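Local coordinates for GCN5-related N-acetyltransferase (Kribbella flavida, PDB 4MY0), which binds acetyl-coenzyme A and probably transfers its acetyl group to an amine, perhaps on an aminoglycoside, as a member of the GNAT family, at residues W218-D226 with I249-L257; F143-L153 with L265-K273. One frame throughout, in Å; residues are numbered along the deposited sequence.

Contact 1 of 2, residues W218-D226 with I249-L257; sequences WSDGDLQVD and IARTVHAYL. With ACO (acetyl coenzyme *a), chain P.
Trp218 presses CH2 of its indole against CG2 of Ile249, 3.8 Å away, the two side chains crossing at about a right angle. NE1 of the same indole bonds Ala26 O of a second subunit. A type I' turn from Ser219 to Asp222 closes the hairpin into the next strand. Asp222 lies against Thr252, whose N gives its OD1 a weak bond of 3.3 Å. Strand 222-225 then runs alongside strand 252-256; these are the two parallel strands of a beta-alpha-beta unit in a GNAT domain, joined through helix 233-244. Leu223 pairs in both directions: its N bonds Thr252 O, and its O accepts His254 N at 2.7 Å. Its CG packs on Ala250 CB. Gln224 has CG anti to the backbone N (chi1 167°). Its amide CD meets the edge of the Tyr256 ring at CE2, 3.7 Å off, with planes 88° apart, while NE2 bonds Asp226 OD1. With an alanine here, Asp226 OD1 would probably lose this donor and the Tyr256 edge its amide neighbour. Val225 N bonds His254 O, its CG2 touches Val253 CG1 at 3.8 Å, and its O takes Tyr256 N in a nearly straight bond of 3.1 Å.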
loop_
_atom_site.group_PDB
_atom_site.type_symbol
_atom_site.label_atom_id
_atom_site.label_comp_id
_atom_site.label_asym_id
_atom_site.label_seq_id
_atom_site.Cartn_x
_atom_site.Cartn_y
_atom_site.Cartn_z
ATOM N N TRP C 218 16.184 -4.467 17.180
ATOM C CA TRP C 218 15.624 -4.541 15.834
ATOM C C TRP C 218 14.137 -4.273 15.838
ATOM O O TRP C 218 13.425 -4.760 16.715
ATOM C CB TRP C 218 15.873 -5.920 15.234
ATOM C CG TRP C 218 17.314 -6.135 14.898
ATOM C CD1 TRP C 218 18.238 -6.832 15.628
ATOM C CD2 TRP C 218 18.006 -5.631 13.748
ATOM N NE1 TRP C 218 19.453 -6.796 14.994
ATOM C CE2 TRP C 218 19.337 -6.071 13.834
ATOM C CE3 TRP C 218 17.617 -4.872 12.640
ATOM C CZ2 TRP C 218 20.291 -5.762 12.863
ATOM C CZ3 TRP C 218 18.560 -4.564 11.678
ATOM C CH2 TRP C 218 19.886 -5.003 11.800
ATOM N N SER C 219 13.671 -3.528 14.837
ATOM C CA SER C 219 12.236 -3.329 14.621
ATOM C C SER C 219 11.915 -3.523 13.124
ATOM O O SER C 219 12.046 -2.591 12.337
ATOM C CB SER C 219 11.822 -1.931 15.097
ATOM O OG SER C 219 10.416 -1.787 15.144
ATOM N N ASP C 220 11.536 -4.743 12.742
ATOM C CA ASP C 220 11.177 -5.073 11.352
ATOM C C ASP C 220 12.171 -4.592 10.306
ATOM O O ASP C 220 11.790 -3.880 9.377
ATOM C CB ASP C 220 9.813 -4.489 10.981
ATOM C CG ASP C 220 8.707 -4.973 11.881
ATOM O OD1 ASP C 220 8.361 -6.175 11.810
ATOM O OD2 ASP C 220 8.172 -4.137 12.640
ATOM N N GLY C 221 13.431 -4.958 10.455
ATOM C CA GLY C 221 14.429 -4.573 9.473
ATOM C C GLY C 221 15.080 -3.237 9.773
ATOM O O GLY C 221 16.156 -2.935 9.248
ATOM N N ASP C 222 14.438 -2.418 10.602
ATOM C CA ASP C 222 15.098 -1.196 11.060
ATOM C C ASP C 222 15.573 -1.328 12.507
ATOM O O ASP C 222 15.307 -2.331 13.176
ATOM C CB ASP C 222 14.167 0.002 10.907
ATOM C CG ASP C 222 13.834 0.289 9.447
ATOM O OD1 ASP C 222 14.771 0.298 8.599
ATOM O OD2 ASP C 222 12.634 0.492 9.156
ATOM N N LEU C 223 16.266 -0.307 12.993
ATOM C CA LEU C 223 16.675 -0.291 14.390
ATOM C C LEU C 223 15.809 0.710 15.146
ATOM O O LEU C 223 15.313 1.704 14.576
ATOM C CB LEU C 223 18.156 0.059 14.519
ATOM C CG LEU C 223 19.120 -0.967 13.935
ATOM C CD1 LEU C 223 20.525 -0.393 13.896
ATOM C CD2 LEU C 223 19.095 -2.249 14.749
ATOM N N GLN C 224 15.592 0.419 16.416
ATOM C CA GLN C 224 14.791 1.287 17.253
ATOM C C GLN C 224 15.576 1.579 18.529
ATOM O O GLN C 224 16.025 0.659 19.214
ATOM C CB GLN C 224 13.481 0.606 17.612
ATOM C CG GLN C 224 12.740 1.321 18.725
ATOM C CD GLN C 224 11.526 0.559 19.189
ATOM O OE1 GLN C 224 10.581 0.369 18.430
ATOM N NE2 GLN C 224 11.544 0.112 20.446
ATOM N N VAL C 225 15.738 2.856 18.840
ATOM C CA VAL C 225 16.417 3.255 20.072
ATOM C C VAL C 225 15.362 3.416 21.167
ATOM O O VAL C 225 14.432 4.209 21.013
ATOM C CB VAL C 225 17.196 4.559 19.852
ATOM C CG1 VAL C 225 17.737 5.105 21.173
ATOM C CG2 VAL C 225 18.329 4.329 18.845
ATOM N N ASP C 226 15.471 2.629 22.239
ATOM C CA ASP C 226 14.550 2.742 23.373
ATOM C C ASP C 226 14.939 3.933 24.236
ATOM O O ASP C 226 14.087 4.604 24.819
ATOM C CB ASP C 226 14.580 1.485 24.253
ATOM C CG ASP C 226 13.899 0.289 23.613
ATOM O OD1 ASP C 226 13.097 0.470 22.664
ATOM O OD2 ASP C 226 14.162 -0.844 24.088
ATOM N N ILE C 249 22.827 -2.692 6.843
ATOM C CA ILE C 249 21.654 -3.561 6.896
ATOM C C ILE C 249 20.379 -2.747 7.163
ATOM O O ILE C 249 19.356 -2.922 6.493
ATOM C CB ILE C 249 21.806 -4.599 8.032
ATOM C CG1 ILE C 249 23.090 -5.416 7.851
ATOM C CG2 ILE C 249 20.561 -5.491 8.122
ATOM C CD1 ILE C 249 23.123 -6.229 6.542
ATOM N N ALA C 250 20.440 -1.876 8.166
ATOM C CA ALA C 250 19.274 -1.079 8.547
ATOM C C ALA C 250 19.380 0.317 7.952
ATOM O O ALA C 250 20.320 1.050 8.255
ATOM C CB ALA C 250 19.156 -0.998 10.066
ATOM N N ARG C 251 18.427 0.678 7.098
ATOM C CA ARG C 251 18.426 1.988 6.460
ATOM C C ARG C 251 17.931 3.055 7.436
ATOM O O ARG C 251 18.372 4.214 7.403
ATOM C CB ARG C 251 17.560 1.982 5.197
ATOM C CG ARG C 251 18.276 1.479 3.931
ATOM C CD ARG C 251 18.732 0.027 4.068
ATOM N NE ARG C 251 19.192 -0.551 2.808
ATOM C CZ ARG C 251 20.469 -0.765 2.494
ATOM N NH1 ARG C 251 20.782 -1.297 1.315
ATOM N NH2 ARG C 251 21.435 -0.447 3.355
ATOM N N THR C 252 17.044 2.645 8.329
ATOM C CA THR C 252 16.333 3.586 9.189
ATOM C C THR C 252 16.504 3.277 10.680
ATOM O O THR C 252 16.486 2.115 11.096
ATOM C CB THR C 252 14.841 3.589 8.813
ATOM O OG1 THR C 252 14.710 4.038 7.456
ATOM C CG2 THR C 252 14.025 4.494 9.739
ATOM N N VAL C 253 16.676 4.326 11.477
ATOM C CA VAL C 253 16.678 4.199 12.927
ATOM C C VAL C 253 15.514 4.972 13.529
ATOM O O VAL C 253 15.451 6.193 13.393
ATOM C CB VAL C 253 17.960 4.771 13.542
ATOM C CG1 VAL C 253 17.865 4.707 15.075
ATOM C CG2 VAL C 253 19.185 4.002 13.048
ATOM N N HIS C 254 14.594 4.278 14.198
ATOM C CA HIS C 254 13.525 4.970 14.898
ATOM C C HIS C 254 14.021 5.264 16.320
ATOM O O HIS C 254 14.770 4.466 16.900
ATOM C CB HIS C 254 12.263 4.103 14.950
ATOM C CG HIS C 254 11.787 3.628 13.607
ATOM N ND1 HIS C 254 11.345 4.489 12.624
ATOM C CD2 HIS C 254 11.660 2.377 13.099
ATOM C CE1 HIS C 254 10.976 3.789 11.562
ATOM N NE2 HIS C 254 11.162 2.507 11.822
ATOM N N ALA C 255 13.636 6.405 16.885
ATOM C CA ALA C 255 14.059 6.701 18.253
ATOM C C ALA C 255 12.953 7.309 19.087
ATOM O O ALA C 255 12.215 8.203 18.637
ATOM C CB ALA C 255 15.282 7.598 18.261
ATOM N N TYR C 256 12.844 6.814 20.310
ATOM C CA TYR C 256 11.998 7.449 21.304
ATOM C C TYR C 256 12.828 8.480 22.043
ATOM O O TYR C 256 13.854 8.154 22.660
ATOM C CB TYR C 256 11.421 6.407 22.260
ATOM C CG TYR C 256 10.380 5.566 21.585
ATOM C CD1 TYR C 256 9.084 6.045 21.422
ATOM C CD2 TYR C 256 10.689 4.303 21.072
ATOM C CE1 TYR C 256 8.120 5.296 20.780
ATOM C CE2 TYR C 256 9.720 3.539 20.435
ATOM C CZ TYR C 256 8.439 4.048 20.296
ATOM O OH TYR C 256 7.459 3.316 19.665
ATOM N N LEU C 257 12.389 9.732 21.947
ATOM C CA LEU C 257 13.066 10.855 22.589
ATOM C C LEU C 257 12.222 12.127 22.517
ATOM O O LEU C 257 11.253 12.198 21.762
ATOM C CB LEU C 257 14.435 11.101 21.950
ATOM C CG LEU C 257 14.695 10.775 20.486
ATOM C CD1 LEU C 257 14.148 11.842 19.575
ATOM C CD2 LEU C 257 16.190 10.643 20.314
HETATM N N1A ACO P . 28.851 2.498 4.933
HETATM C C2A ACO P . 29.890 3.035 4.256
HETATM N N3A ACO P . 31.175 2.674 4.460
HETATM C C4A ACO P . 31.484 1.731 5.382
HETATM C C5A ACO P . 30.403 1.103 6.162
HETATM C C6A ACO P . 29.017 1.547 5.885
HETATM N N6A ACO P . 27.967 1.014 6.562
HETATM N N7A ACO P . 30.990 0.218 6.994
HETATM C C8A ACO P . 32.328 0.268 6.775
HETATM N N9A ACO P . 32.618 1.176 5.818
HETATM C C1B ACO P . 33.959 1.511 5.291
HETATM C C2B ACO P . 34.794 2.273 6.294
HETATM O O2B ACO P . 34.462 3.668 6.331
HETATM C C3B ACO P . 36.176 2.022 5.733
HETATM O O3B ACO P . 36.349 2.855 4.591
HETATM P P3B ACO P . 37.184 4.229 4.642
HETATM O O7A ACO P . 36.698 4.916 5.900
HETATM O O8A ACO P . 38.615 3.742 4.706
HETATM O O9A ACO P . 36.823 4.921 3.349
HETATM C C4B ACO P . 36.112 0.608 5.180
HETATM O O4B ACO P . 34.712 0.327 5.021
HETATM C C5B ACO P . 36.744 -0.421 6.115
HETATM O O5B ACO P . 36.256 -0.167 7.435
HETATM P P1A ACO P . 36.407 -1.202 8.663
HETATM O O1A ACO P . 37.493 -2.215 8.384
HETATM O O2A ACO P . 36.399 -0.334 9.889
HETATM O O3A ACO P . 35.010 -2.002 8.515
HETATM P P2A ACO P . 34.112 -2.531 9.741
HETATM O O4A ACO P . 35.050 -3.138 10.766
HETATM O O5A ACO P . 33.195 -1.422 10.154
HETATM O O6A ACO P . 33.275 -3.742 9.060
HETATM C CBP ACO P . 31.080 -4.319 8.246
HETATM C CCP ACO P . 32.338 -3.495 8.013
HETATM C CDP ACO P . 31.381 -5.812 8.184
HETATM C CEP ACO P . 30.065 -3.954 7.173
HETATM C CAP ACO P . 30.580 -3.936 9.642
HETATM O OAP ACO P . 30.432 -2.507 9.716
HETATM C C9P ACO P . 29.314 -4.652 10.034
HETATM O O9P ACO P . 29.400 -5.676 10.701
HETATM N N8P ACO P . 28.139 -4.132 9.646
HETATM C C7P ACO P . 26.844 -4.718 9.970
HETATM C C6P ACO P . 26.660 -6.117 9.387
HETATM C C5P ACO P . 26.980 -6.130 7.908
HETATM O O5P ACO P . 26.524 -5.268 7.164
HETATM N N4P ACO P . 27.752 -7.125 7.467
HETATM C C3P ACO P . 27.573 -7.677 6.126
HETATM C C2P ACO P . 28.697 -7.283 5.181
HETATM S S1P ACO P . 28.552 -8.182 3.659
#

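Contact 2 of 2, residues F143-L153 with L265-K273; sequences FSFQAADLRSL and LLVEHEADK. With ACO (acetyl coenzyme *a), chain P.
The end of strand 135-146 and the short helix 147-151 that follows it meet the loop after helix 263-266, which leads into strand 274-284 of the GNAT domain. The main polar grip is a side chain from the helix. Asp149 sets CG anti to its own N (chi1 -168°), which carries the carboxylate to two successive amides of the loop. OD1 takes Glu268 N at 3.2 Å through its syn lone pair. OD2 takes His269 N at 2.6 Å, also on the syn side but 20° out of the carboxylate plane. Two bonds from adjacent residues should fix the rotation of this buried group and would probably stabilise its negative charge. The His269 ring has the Asp149 carboxylate at its edge. The Gln146 amide lies over one face, with planes 28° apart and NE2 3.4 Å from CG of His269, and Glu268 CG covers the opposite face.

Beside these bonds the contact is apolar. Val267 CG1 sits tightly against Leu150 CD2 at 3.5 Å, and Leu153 CD1 borders the same methyl. CG2 of Val267 turns the other way, to Phe145 CD1. Ala271 CB touches both Phe145 CE1, 3.7 Å away, and Phe143 CB. Trp240 of helix 233-244 also packs on Leu150 and Leu153. In a third subunit, Thr126 OG1 and Arg130 NH1 bond the backbone oxygens of Glu268 and Val267.

Arg151 reaches acetyl-CoA instead of the loop. Its extended side chain lays one guanidinium face over the adenine, and NH1 bonds O2B of the ribose at 3.3 Å. Back at the strand, Ser144 O receives Asp272 N at 2.9 Å in its carbonyl plane, and water 1 accepts from Ser144 N while donating to Asp272 O.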
loop_
_atom_site.group_PDB
_atom_site.type_symbol
_atom_site.label_atom_id
_atom_site.label_comp_id
_atom_site.label_asym_id
_atom_site.label_seq_id
_atom_site.Cartn_x
_atom_site.Cartn_y
_atom_site.Cartn_z
ATOM N N PHE C 143 10.672 9.415 16.534
ATOM C CA PHE C 143 11.177 10.026 15.308
ATOM C C PHE C 143 12.005 9.026 14.513
ATOM O O PHE C 143 12.516 8.055 15.078
ATOM C CB PHE C 143 11.998 11.282 15.633
ATOM C CG PHE C 143 11.168 12.400 16.217
ATOM C CD1 PHE C 143 10.320 13.149 15.407
ATOM C CD2 PHE C 143 11.215 12.683 17.573
ATOM C CE1 PHE C 143 9.534 14.174 15.947
ATOM C CE2 PHE C 143 10.437 13.713 18.120
ATOM C CZ PHE C 143 9.604 14.453 17.308
ATOM N N SER C 144 12.123 9.240 13.204
ATOM C CA SER C 144 12.870 8.301 12.373
ATOM C C SER C 144 14.003 9.005 11.641
ATOM O O SER C 144 13.783 10.008 10.951
ATOM C CB SER C 144 11.935 7.607 11.371
ATOM O OG SER C 144 10.827 7.017 12.036
ATOM N N PHE C 145 15.212 8.469 11.786
ATOM C CA PHE C 145 16.389 9.048 11.152
ATOM C C PHE C 145 16.993 8.086 10.138
ATOM O O PHE C 145 16.689 6.881 10.146
ATOM C CB PHE C 145 17.434 9.385 12.223
ATOM C CG PHE C 145 16.907 10.283 13.314
ATOM C CD1 PHE C 145 16.996 11.658 13.196
ATOM C CD2 PHE C 145 16.300 9.749 14.450
ATOM C CE1 PHE C 145 16.497 12.499 14.194
ATOM C CE2 PHE C 145 15.798 10.582 15.465
ATOM C CZ PHE C 145 15.890 11.958 15.333
ATOM N N GLN C 146 17.849 8.608 9.266
ATOM C CA GLN C 146 18.606 7.752 8.353
ATOM C C GLN C 146 19.810 7.198 9.113
ATOM O O GLN C 146 20.583 7.958 9.710
ATOM C CB GLN C 146 19.076 8.537 7.124
ATOM C CG GLN C 146 17.990 9.393 6.484
ATOM C CD GLN C 146 18.478 10.131 5.230
ATOM O OE1 GLN C 146 19.473 9.745 4.608
ATOM N NE2 GLN C 146 17.773 11.196 4.862
ATOM N N ALA C 147 19.973 5.878 9.107
ATOM C CA ALA C 147 21.097 5.269 9.824
ATOM C C ALA C 147 22.466 5.759 9.334
ATOM O O ALA C 147 23.389 5.945 10.131
ATOM C CB ALA C 147 21.001 3.744 9.755
ATOM N N ALA C 148 22.613 5.958 8.024
ATOM C CA ALA C 148 23.925 6.346 7.475
ATOM C C ALA C 148 24.348 7.714 8.005
ATOM O O ALA C 148 25.534 8.028 8.093
ATOM C CB ALA C 148 23.889 6.361 5.939
ATOM N N ASP C 149 23.358 8.533 8.342
ATOM C CA ASP C 149 23.596 9.864 8.885
ATOM C C ASP C 149 24.168 9.764 10.311
ATOM O O ASP C 149 25.149 10.431 10.654
ATOM C CB ASP C 149 22.266 10.622 8.887
ATOM C CG ASP C 149 22.425 12.101 9.154
ATOM O OD1 ASP C 149 23.538 12.542 9.546
ATOM O OD2 ASP C 149 21.418 12.823 8.979
ATOM N N LEU C 150 23.550 8.919 11.129
ATOM C CA LEU C 150 23.998 8.686 12.497
ATOM C C LEU C 150 25.404 8.097 12.515
ATOM O O LEU C 150 26.233 8.420 13.379
ATOM C CB LEU C 150 23.033 7.721 13.176
ATOM C CG LEU C 150 21.614 8.261 13.307
ATOM C CD1 LEU C 150 20.740 7.272 14.039
ATOM C CD2 LEU C 150 21.623 9.580 14.035
ATOM N N ARG C 151 25.670 7.241 11.536
ATOM C CA ARG C 151 26.907 6.487 11.483
ATOM C C ARG C 151 28.124 7.409 11.404
ATOM O O ARG C 151 29.198 7.071 11.904
ATOM C CB ARG C 151 26.881 5.548 10.280
ATOM C CG ARG C 151 28.144 4.734 10.150
ATOM C CD ARG C 151 28.162 3.870 8.906
ATOM N NE ARG C 151 29.503 3.325 8.785
ATOM C CZ ARG C 151 30.467 3.911 8.093
ATOM N NH1 ARG C 151 31.680 3.380 8.062
ATOM N NH2 ARG C 151 30.207 5.028 7.429
ATOM N N SER C 152 27.958 8.577 10.791
ATOM C CA SER C 152 29.101 9.469 10.590
ATOM C C SER C 152 29.194 10.607 11.606
ATOM O O SER C 152 29.867 11.600 11.346
ATOM C CB SER C 152 29.072 10.050 9.178
ATOM O OG SER C 152 27.889 10.801 8.992
ATOM N N LEU C 153 28.545 10.461 12.764
ATOM C CA LEU C 153 28.593 11.505 13.792
ATOM C C LEU C 153 29.949 11.636 14.490
ATOM O O LEU C 153 30.242 12.676 15.082
ATOM C CB LEU C 153 27.466 11.338 14.814
ATOM C CG LEU C 153 26.100 11.703 14.244
ATOM C CD1 LEU C 153 25.017 11.516 15.283
ATOM C CD2 LEU C 153 26.099 13.134 13.706
ATOM N N LEU C 265 19.895 18.545 16.486
ATOM C CA LEU C 265 20.876 19.594 16.231
ATOM C C LEU C 265 22.171 19.024 15.653
ATOM O O LEU C 265 23.001 19.761 15.119
ATOM C CB LEU C 265 21.182 20.353 17.532
ATOM C CG LEU C 265 20.017 21.018 18.270
ATOM C CD1 LEU C 265 20.443 21.495 19.651
ATOM C CD2 LEU C 265 19.467 22.180 17.461
ATOM N N LEU C 266 22.341 17.710 15.765
ATOM C CA LEU C 266 23.584 17.054 15.363
ATOM C C LEU C 266 23.514 16.432 13.966
ATOM O O LEU C 266 24.491 16.486 13.216
ATOM C CB LEU C 266 23.951 15.962 16.374
ATOM C CG LEU C 266 24.322 16.397 17.793
ATOM C CD1 LEU C 266 24.416 15.203 18.729
ATOM C CD2 LEU C 266 25.634 17.129 17.755
ATOM N N VAL C 267 22.377 15.825 13.623
ATOM C CA VAL C 267 22.296 15.072 12.368
ATOM C C VAL C 267 22.054 15.962 11.162
ATOM O O VAL C 267 21.368 16.983 11.258
ATOM C CB VAL C 267 21.228 13.972 12.404
ATOM C CG1 VAL C 267 21.535 13.006 13.508
ATOM C CG2 VAL C 267 19.850 14.566 12.597
ATOM N N GLU C 268 22.621 15.565 10.028
ATOM C CA GLU C 268 22.467 16.320 8.792
ATOM C C GLU C 268 21.024 16.311 8.286
ATOM O O GLU C 268 20.435 17.365 8.042
ATOM C CB GLU C 268 23.399 15.779 7.700
ATOM C CG GLU C 268 23.045 16.303 6.303
ATOM C CD GLU C 268 24.033 15.874 5.227
ATOM O OE1 GLU C 268 23.681 15.970 4.023
ATOM O OE2 GLU C 268 25.158 15.459 5.585
ATOM N N HIS C 269 20.454 15.125 8.121
ATOM C CA HIS C 269 19.101 15.017 7.589
ATOM C C HIS C 269 18.117 15.032 8.741
ATOM O O HIS C 269 18.279 14.289 9.710
ATOM C CB HIS C 269 18.972 13.741 6.763
ATOM C CG HIS C 269 19.944 13.675 5.625
ATOM N ND1 HIS C 269 19.657 14.175 4.371
ATOM C CD2 HIS C 269 21.206 13.191 5.558
ATOM C CE1 HIS C 269 20.699 13.993 3.578
ATOM N NE2 HIS C 269 21.655 13.404 4.276
ATOM N N GLU C 270 17.110 15.893 8.664
ATOM C CA GLU C 270 16.202 16.006 9.793
ATOM C C GLU C 270 15.298 14.773 9.831
ATOM O O GLU C 270 15.169 14.060 8.836
ATOM C CB GLU C 270 15.416 17.331 9.788
ATOM C CG GLU C 270 14.208 17.393 8.875
ATOM C CD GLU C 270 13.435 18.708 9.020
ATOM O OE1 GLU C 270 12.509 18.774 9.865
ATOM O OE2 GLU C 270 13.749 19.674 8.282
ATOM N N ALA C 271 14.723 14.504 10.996
ATOM C CA ALA C 271 13.860 13.345 11.185
ATOM C C ALA C 271 12.748 13.352 10.135
ATOM O O ALA C 271 12.368 14.417 9.638
ATOM C CB ALA C 271 13.277 13.369 12.575
ATOM N N ASP C 272 12.250 12.173 9.768
ATOM C CA ASP C 272 11.153 12.085 8.800
ATOM C C ASP C 272 9.998 12.960 9.307
ATOM O O ASP C 272 9.780 13.064 10.522
ATOM C CB ASP C 272 10.707 10.625 8.679
ATOM C CG ASP C 272 9.810 10.362 7.474
ATOM O OD1 ASP C 272 10.042 9.334 6.797
ATOM O OD2 ASP C 272 8.858 11.141 7.213
ATOM N N LYS C 273 9.300 13.627 8.387
ATOM C CA LYS C 273 8.133 14.434 8.728
ATOM C C LYS C 273 7.128 13.565 9.503
ATOM O O LYS C 273 6.502 14.010 10.477
ATOM C CB LYS C 273 7.500 14.993 7.433
ATOM C CG LYS C 273 6.201 15.772 7.631
ATOM C CD LYS C 273 5.776 16.551 6.362
ATOM C CE LYS C 273 5.157 15.652 5.302
ATOM N NZ LYS C 273 4.688 16.436 4.107
HETATM N N1A ACO P . 28.851 2.498 4.933
HETATM C C2A ACO P . 29.890 3.035 4.256
HETATM N N3A ACO P . 31.175 2.674 4.460
HETATM C C4A ACO P . 31.484 1.731 5.382
HETATM C C5A ACO P . 30.403 1.103 6.162
HETATM C C6A ACO P . 29.017 1.547 5.885
HETATM N N6A ACO P . 27.967 1.014 6.562
HETATM N N7A ACO P . 30.990 0.218 6.994
HETATM C C8A ACO P . 32.328 0.268 6.775
HETATM N N9A ACO P . 32.618 1.176 5.818
HETATM C C1B ACO P . 33.959 1.511 5.291
HETATM C C2B ACO P . 34.794 2.273 6.294
HETATM O O2B ACO P . 34.462 3.668 6.331
HETATM C C3B ACO P . 36.176 2.022 5.733
HETATM O O3B ACO P . 36.349 2.855 4.591
HETATM P P3B ACO P . 37.184 4.229 4.642
HETATM O O7A ACO P . 36.698 4.916 5.900
HETATM O O8A ACO P . 38.615 3.742 4.706
HETATM O O9A ACO P . 36.823 4.921 3.349
HETATM C C4B ACO P . 36.112 0.608 5.180
HETATM O O4B ACO P . 34.712 0.327 5.021
HETATM C C5B ACO P . 36.744 -0.421 6.115
HETATM O O5B ACO P . 36.256 -0.167 7.435
HETATM P P1A ACO P . 36.407 -1.202 8.663
HETATM O O1A ACO P . 37.493 -2.215 8.384
HETATM O O2A ACO P . 36.399 -0.334 9.889
HETATM O O3A ACO P . 35.010 -2.002 8.515
HETATM P P2A ACO P . 34.112 -2.531 9.741
HETATM O O4A ACO P . 35.050 -3.138 10.766
HETATM O O5A ACO P . 33.195 -1.422 10.154
HETATM O O6A ACO P . 33.275 -3.742 9.060
HETATM C CBP ACO P . 31.080 -4.319 8.246
HETATM C CCP ACO P . 32.338 -3.495 8.013
HETATM C CDP ACO P . 31.381 -5.812 8.184
HETATM C CEP ACO P . 30.065 -3.954 7.173
HETATM C CAP ACO P . 30.580 -3.936 9.642
HETATM O OAP ACO P . 30.432 -2.507 9.716
HETATM C C9P ACO P . 29.314 -4.652 10.034
HETATM O O9P ACO P . 29.400 -5.676 10.701
HETATM N N8P ACO P . 28.139 -4.132 9.646
HETATM C C7P ACO P . 26.844 -4.718 9.970
HETATM C C6P ACO P . 26.660 -6.117 9.387
HETATM C C5P ACO P . 26.980 -6.130 7.908
HETATM O O5P ACO P . 26.524 -5.268 7.164
HETATM N N4P ACO P . 27.752 -7.125 7.467
HETATM C C3P ACO P . 27.573 -7.677 6.126
HETATM C C2P ACO P . 28.697 -7.283 5.181
HETATM S S1P ACO P . 28.552 -8.182 3.659
HETATM O O HOH W 1 9.900 10.780 12.203
HETATM O O HOH W 2 18.525 11.548 9.680
#

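Contacts 1 and 2 share strands that pair with each other antiparallel: strand 252-256 of contact 1 and strand 135-146 of contact 2. Their centres lie 12 Å apart. Ala255 N meets Phe143 O at 2.7 Å, and His254 ND1 probably hydrogen-bonds Ser144 OG at 2.6 Å. Further along, Ala250 O packs on Ala147 CB. Both contacts reach the same acetyl-CoA at different points. Ile249 CG1 of contact 1 comes within 3.5 Å of O5P on the pantetheine arm, while Arg151 of contact 2 meets the adenosine end. Ser248 of this chain and, from a second subunit, Ser101, Gly100, Gly98, Gly96 and Val90 also hydrogen-bond this cofactor. The Glu268 side chain lies about 3 Å from a different bound acetyl-CoA.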